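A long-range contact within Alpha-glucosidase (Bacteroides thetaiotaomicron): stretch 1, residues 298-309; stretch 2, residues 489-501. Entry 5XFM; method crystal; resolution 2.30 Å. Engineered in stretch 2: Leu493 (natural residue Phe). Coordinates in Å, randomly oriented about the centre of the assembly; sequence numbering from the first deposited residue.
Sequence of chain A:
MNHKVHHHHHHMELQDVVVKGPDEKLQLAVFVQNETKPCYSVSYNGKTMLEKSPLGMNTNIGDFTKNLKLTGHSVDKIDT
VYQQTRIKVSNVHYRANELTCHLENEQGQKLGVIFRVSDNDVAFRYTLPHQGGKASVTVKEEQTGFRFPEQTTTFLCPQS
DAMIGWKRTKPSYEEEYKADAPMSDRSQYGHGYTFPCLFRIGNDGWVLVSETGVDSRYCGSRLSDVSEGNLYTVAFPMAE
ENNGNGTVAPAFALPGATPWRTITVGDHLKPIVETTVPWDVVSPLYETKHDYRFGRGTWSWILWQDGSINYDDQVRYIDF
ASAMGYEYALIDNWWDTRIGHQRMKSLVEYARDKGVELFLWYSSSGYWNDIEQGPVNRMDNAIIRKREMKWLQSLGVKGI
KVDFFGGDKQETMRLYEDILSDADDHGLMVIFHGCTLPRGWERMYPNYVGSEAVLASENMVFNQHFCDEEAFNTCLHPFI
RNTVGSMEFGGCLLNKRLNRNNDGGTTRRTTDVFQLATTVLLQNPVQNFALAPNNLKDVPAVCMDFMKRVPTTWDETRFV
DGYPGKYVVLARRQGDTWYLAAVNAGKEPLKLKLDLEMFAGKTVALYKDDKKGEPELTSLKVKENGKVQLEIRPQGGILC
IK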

# COMPACT_ATOMS: atom_id res chain seq x y z
N THR A 298 11.04 -15.71 9.03
CA THR A 298 11.37 -16.72 8.03
C THR A 298 10.07 -17.36 7.55
O THR A 298 9.07 -17.39 8.28
CB THR A 298 12.33 -17.78 8.57
OG1 THR A 298 11.78 -18.37 9.75
CG2 THR A 298 13.67 -17.15 8.91
N TRP A 299 10.09 -17.89 6.34
CA TRP A 299 8.86 -18.21 5.65
C TRP A 299 9.11 -19.36 4.69
O TRP A 299 9.68 -19.16 3.62
CB TRP A 299 8.34 -16.97 4.91
CG TRP A 299 7.04 -17.14 4.20
CD1 TRP A 299 6.03 -18.00 4.52
CD2 TRP A 299 6.59 -16.39 3.06
NE1 TRP A 299 4.98 -17.85 3.64
CE2 TRP A 299 5.30 -16.86 2.74
CE3 TRP A 299 7.15 -15.37 2.29
CZ2 TRP A 299 4.56 -16.34 1.67
CZ3 TRP A 299 6.42 -14.87 1.22
CH2 TRP A 299 5.13 -15.35 0.93
N SER A 300 8.74 -20.57 5.11
CA SER A 300 9.06 -21.78 4.35
C SER A 300 8.28 -21.89 3.03
O SER A 300 8.83 -22.31 2.01
CB SER A 300 8.82 -23.03 5.21
OG SER A 300 7.45 -23.39 5.31
N TRP A 301 7.01 -21.49 3.04
CA TRP A 301 6.15 -21.73 1.89
C TRP A 301 6.57 -21.01 0.60
O TRP A 301 6.29 -21.49 -0.48
CB TRP A 301 4.70 -21.36 2.21
CG TRP A 301 3.77 -21.56 1.05
CD1 TRP A 301 3.08 -22.70 0.73
CD2 TRP A 301 3.47 -20.61 0.03
NE1 TRP A 301 2.36 -22.51 -0.42
CE2 TRP A 301 2.58 -21.23 -0.87
CE3 TRP A 301 3.86 -19.29 -0.22
CZ2 TRP A 301 2.07 -20.58 -1.99
CZ3 TRP A 301 3.35 -18.64 -1.33
CH2 TRP A 301 2.47 -19.29 -2.20
N ILE A 302 7.18 -19.83 0.70
CA ILE A 302 7.47 -19.09 -0.52
C ILE A 302 8.39 -19.89 -1.48
O ILE A 302 8.09 -20.02 -2.66
CB ILE A 302 8.09 -17.69 -0.22
CG1 ILE A 302 8.44 -16.97 -1.52
CG2 ILE A 302 9.31 -17.78 0.69
CD1 ILE A 302 7.26 -16.77 -2.43
N LEU A 303 9.45 -20.48 -0.95
CA LEU A 303 10.38 -21.24 -1.78
C LEU A 303 10.21 -22.76 -1.71
O LEU A 303 10.57 -23.46 -2.65
CB LEU A 303 11.82 -20.87 -1.40
CG LEU A 303 12.32 -19.56 -2.00
CD1 LEU A 303 13.72 -19.25 -1.51
CD2 LEU A 303 12.29 -19.65 -3.51
N TRP A 304 9.69 -23.26 -0.59
CA TRP A 304 9.54 -24.70 -0.41
C TRP A 304 8.08 -25.16 -0.58
O TRP A 304 7.80 -26.35 -0.63
CB TRP A 304 10.08 -25.12 0.96
CG TRP A 304 11.57 -24.95 1.10
CD1 TRP A 304 12.41 -24.29 0.24
CD2 TRP A 304 12.40 -25.45 2.16
NE1 TRP A 304 13.71 -24.35 0.70
CE2 TRP A 304 13.72 -25.06 1.88
CE3 TRP A 304 12.15 -26.20 3.31
CZ2 TRP A 304 14.79 -25.39 2.71
CZ3 TRP A 304 13.21 -26.52 4.14
CH2 TRP A 304 14.52 -26.12 3.84
N GLN A 305 7.18 -24.19 -0.66
CA GLN A 305 5.76 -24.41 -0.99
C GLN A 305 5.04 -25.38 -0.06
O GLN A 305 5.45 -25.59 1.08
CB GLN A 305 5.64 -24.86 -2.44
CG GLN A 305 6.16 -23.84 -3.45
CD GLN A 305 5.26 -22.62 -3.57
OE1 GLN A 305 4.06 -22.74 -3.80
NE2 GLN A 305 5.85 -21.43 -3.41
N ASP A 306 3.95 -25.97 -0.56
CA ASP A 306 3.04 -26.77 0.27
C ASP A 306 3.73 -27.98 0.91
O ASP A 306 3.32 -28.45 1.97
CB ASP A 306 1.85 -27.26 -0.56
CG ASP A 306 0.80 -26.17 -0.81
OD1 ASP A 306 0.89 -25.07 -0.21
OD2 ASP A 306 -0.13 -26.42 -1.59
N GLY A 307 4.77 -28.48 0.26
CA GLY A 307 5.53 -29.60 0.78
C GLY A 307 6.26 -29.28 2.07
O GLY A 307 6.72 -30.18 2.78
N SER A 308 6.38 -27.99 2.39
CA SER A 308 7.08 -27.56 3.59
C SER A 308 6.18 -27.47 4.82
O SER A 308 6.65 -27.29 5.95
CB SER A 308 7.75 -26.22 3.34
OG SER A 308 6.78 -25.24 3.02
N ILE A 309 4.87 -27.61 4.61
CA ILE A 309 3.93 -27.47 5.71
C ILE A 309 3.83 -28.77 6.49
O ILE A 309 2.88 -29.55 6.33
CB ILE A 309 2.54 -27.03 5.21
CG1 ILE A 309 2.69 -25.78 4.34
CG2 ILE A 309 1.62 -26.74 6.38
CD1 ILE A 309 3.25 -24.59 5.09
N PHE A 489 5.50 -7.79 0.62
CA PHE A 489 5.87 -8.28 -0.70
C PHE A 489 6.53 -9.66 -0.66
O PHE A 489 6.42 -10.44 -1.61
CB PHE A 489 6.81 -7.27 -1.38
CG PHE A 489 7.17 -7.63 -2.79
CD1 PHE A 489 6.32 -7.33 -3.84
CD2 PHE A 489 8.37 -8.28 -3.07
CE1 PHE A 489 6.65 -7.66 -5.15
CE2 PHE A 489 8.70 -8.62 -4.37
CZ PHE A 489 7.84 -8.30 -5.41
N GLY A 490 7.20 -9.98 0.44
CA GLY A 490 7.92 -11.25 0.55
C GLY A 490 9.17 -11.29 -0.31
O GLY A 490 9.54 -12.33 -0.86
N GLY A 491 9.83 -10.14 -0.43
CA GLY A 491 10.99 -9.98 -1.28
C GLY A 491 12.30 -10.52 -0.74
O GLY A 491 12.35 -11.23 0.27
N CYS A 492 13.38 -10.17 -1.45
CA CYS A 492 14.74 -10.63 -1.17
C CYS A 492 14.87 -12.13 -1.38
O CYS A 492 14.92 -12.91 -0.43
CB CYS A 492 15.19 -10.27 0.24
SG CYS A 492 16.98 -10.47 0.46
N LEU A 493 14.92 -12.52 -2.65
CA LEU A 493 15.20 -13.90 -3.02
C LEU A 493 16.68 -14.03 -3.32
O LEU A 493 17.17 -13.48 -4.31
CB LEU A 493 14.36 -14.32 -4.24
CG LEU A 493 12.88 -14.56 -3.98
CD1 LEU A 493 12.02 -13.97 -5.09
CD2 LEU A 493 12.61 -16.05 -3.85
N LEU A 494 17.40 -14.75 -2.47
CA LEU A 494 18.83 -14.89 -2.66
C LEU A 494 19.14 -16.22 -3.35
O LEU A 494 20.24 -16.42 -3.85
CB LEU A 494 19.56 -14.77 -1.32
CG LEU A 494 19.51 -13.34 -0.76
CD1 LEU A 494 20.26 -13.21 0.55
CD2 LEU A 494 20.09 -12.37 -1.79
N ASN A 495 18.15 -17.11 -3.40
CA ASN A 495 18.18 -18.26 -4.29
C ASN A 495 18.33 -17.83 -5.75
O ASN A 495 17.79 -16.80 -6.15
CB ASN A 495 16.91 -19.10 -4.12
CG ASN A 495 17.08 -20.23 -3.12
OD1 ASN A 495 17.93 -20.18 -2.24
ND2 ASN A 495 16.23 -21.24 -3.24
N LYS A 496 19.05 -18.62 -6.55
CA LYS A 496 19.16 -18.34 -7.98
C LYS A 496 18.06 -19.06 -8.73
O LYS A 496 17.61 -18.61 -9.78
CB LYS A 496 20.51 -18.77 -8.53
CG LYS A 496 21.70 -18.00 -8.00
CD LYS A 496 22.98 -18.71 -8.39
CE LYS A 496 24.19 -18.03 -7.78
NZ LYS A 496 24.51 -16.78 -8.54
N ARG A 497 17.64 -20.19 -8.19
CA ARG A 497 16.55 -20.94 -8.78
C ARG A 497 15.44 -21.09 -7.76
O ARG A 497 15.67 -21.52 -6.62
CB ARG A 497 17.04 -22.31 -9.27
CG ARG A 497 18.09 -22.22 -10.36
CD ARG A 497 17.55 -21.55 -11.61
NE ARG A 497 16.43 -22.28 -12.20
CZ ARG A 497 16.57 -23.33 -13.00
NH1 ARG A 497 17.79 -23.77 -13.31
NH2 ARG A 497 15.50 -23.94 -13.50
N LEU A 498 14.22 -20.76 -8.17
CA LEU A 498 13.13 -20.59 -7.22
C LEU A 498 12.39 -21.88 -6.94
O LEU A 498 11.21 -22.01 -7.25
CB LEU A 498 12.16 -19.51 -7.70
CG LEU A 498 12.50 -18.08 -7.28
CD1 LEU A 498 13.96 -17.74 -7.53
CD2 LEU A 498 11.58 -17.06 -7.95
N ASN A 499 13.12 -22.83 -6.35
CA ASN A 499 12.55 -24.06 -5.82
C ASN A 499 13.33 -24.48 -4.57
O ASN A 499 14.27 -23.79 -4.16
CB ASN A 499 12.55 -25.16 -6.89
CG ASN A 499 13.93 -25.73 -7.17
OD1 ASN A 499 14.95 -25.16 -6.80
ND2 ASN A 499 13.96 -26.85 -7.88
N ARG A 500 12.96 -25.60 -3.96
CA ARG A 500 13.54 -25.99 -2.67
C ARG A 500 15.04 -26.29 -2.74
O ARG A 500 15.80 -25.88 -1.85
CB ARG A 500 12.80 -27.18 -2.09
CG ARG A 500 13.35 -27.64 -0.75
CD ARG A 500 12.32 -28.46 0.01
NE ARG A 500 12.86 -29.01 1.25
CZ ARG A 500 12.11 -29.50 2.23
NH1 ARG A 500 10.78 -29.49 2.11
NH2 ARG A 500 12.68 -29.98 3.33
N ASN A 501 15.49 -27.01 -3.76
CA ASN A 501 16.90 -27.38 -3.83
C ASN A 501 17.75 -26.37 -4.58
O ASN A 501 18.94 -26.60 -4.80
CB ASN A 501 17.05 -28.77 -4.45
CG ASN A 501 16.55 -29.88 -3.52
OD1 ASN A 501 15.69 -30.67 -3.89
ND2 ASN A 501 17.08 -29.90 -2.31
O HOH W 1 15.84 -23.27 -0.97
O HOH W 2 8.81 -28.70 0.15

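Stretch 1 leaves a strand, runs through a short helix over residues 300-304, and turns into a 3-10 segment at 306-308. Gln305 breaks the helix with positive phi, and its backbone O then receives both Ser308 N at 2.9 Å and Ser308 OG at a very short 2.4 Å, which ties the turn together. Stretch 2 is mostly irregular, with a weakly bonded strand at about 497-498. The two backbones approach most closely where the helix ends: Trp304 CA lies 4.8 Å from Arg500 CA, and Leu303 CA 5.4 Å from Asn499 CA. Even here no direct hydrogen bond crosses. Leu303 O sits 3.5 Å from Arg500 N, but the angle is poor, so the contact relies on packing, stacking and water.

Its polar half is built on Trp304 and Arg500. The extended arginine, with chi1 to chi3 all t, lies along one face of the indole. Arg500 CG stands 3.5 Å from the centroid of the Trp304 five-membered ring, almost on the ring normal, while the guanidinium lies flat farther along, its plane only 9° from that of the indole. Arg500 CZ is 4.0 Å from the centroid of the six-membered ring, off-centre at 34° from the normal. One side chain thus supplies both a CH-pi contact and a cation-pi contact, and the flat stack leaves the guanidinium edge free for hydrogen bonds.

Two waters fasten this pair. Water 2 accepts from Arg500 NH1 at 2.9 Å and donates to Trp304 O at 2.7 Å, linking the arginine tip to the backbone of the residue it stacks on. Water 1 accepts from Trp304 NE1 at 2.9 Å and from Asn495 ND2 at 3.1 Å, and donates to Arg500 O at 2.8 Å, so the indole N-H is satisfied without a direct protein partner.

Leu303 forms the apolar half. Its CA-to-CB bond points sideways, yet the m,t rotamer carries the branched end to stretch 2. Leu303 CD2 meets Leu493 CD2 at 3.6 Å and Leu498 CG at 4.1 Å, while Leu303 CD1 packs 3.6 Å from Asn495 ND2. Leu493 is an engineered substitution for Phe.

Farther back, Trp299 CZ3 rests 4.0 Å from Gly490 CA. Glycine suits this position twice over: its positive phi favours it, and an ideal CB would fall 2.7 Å from Trp299 CZ3, a clash. The absent side chain makes room for the indole.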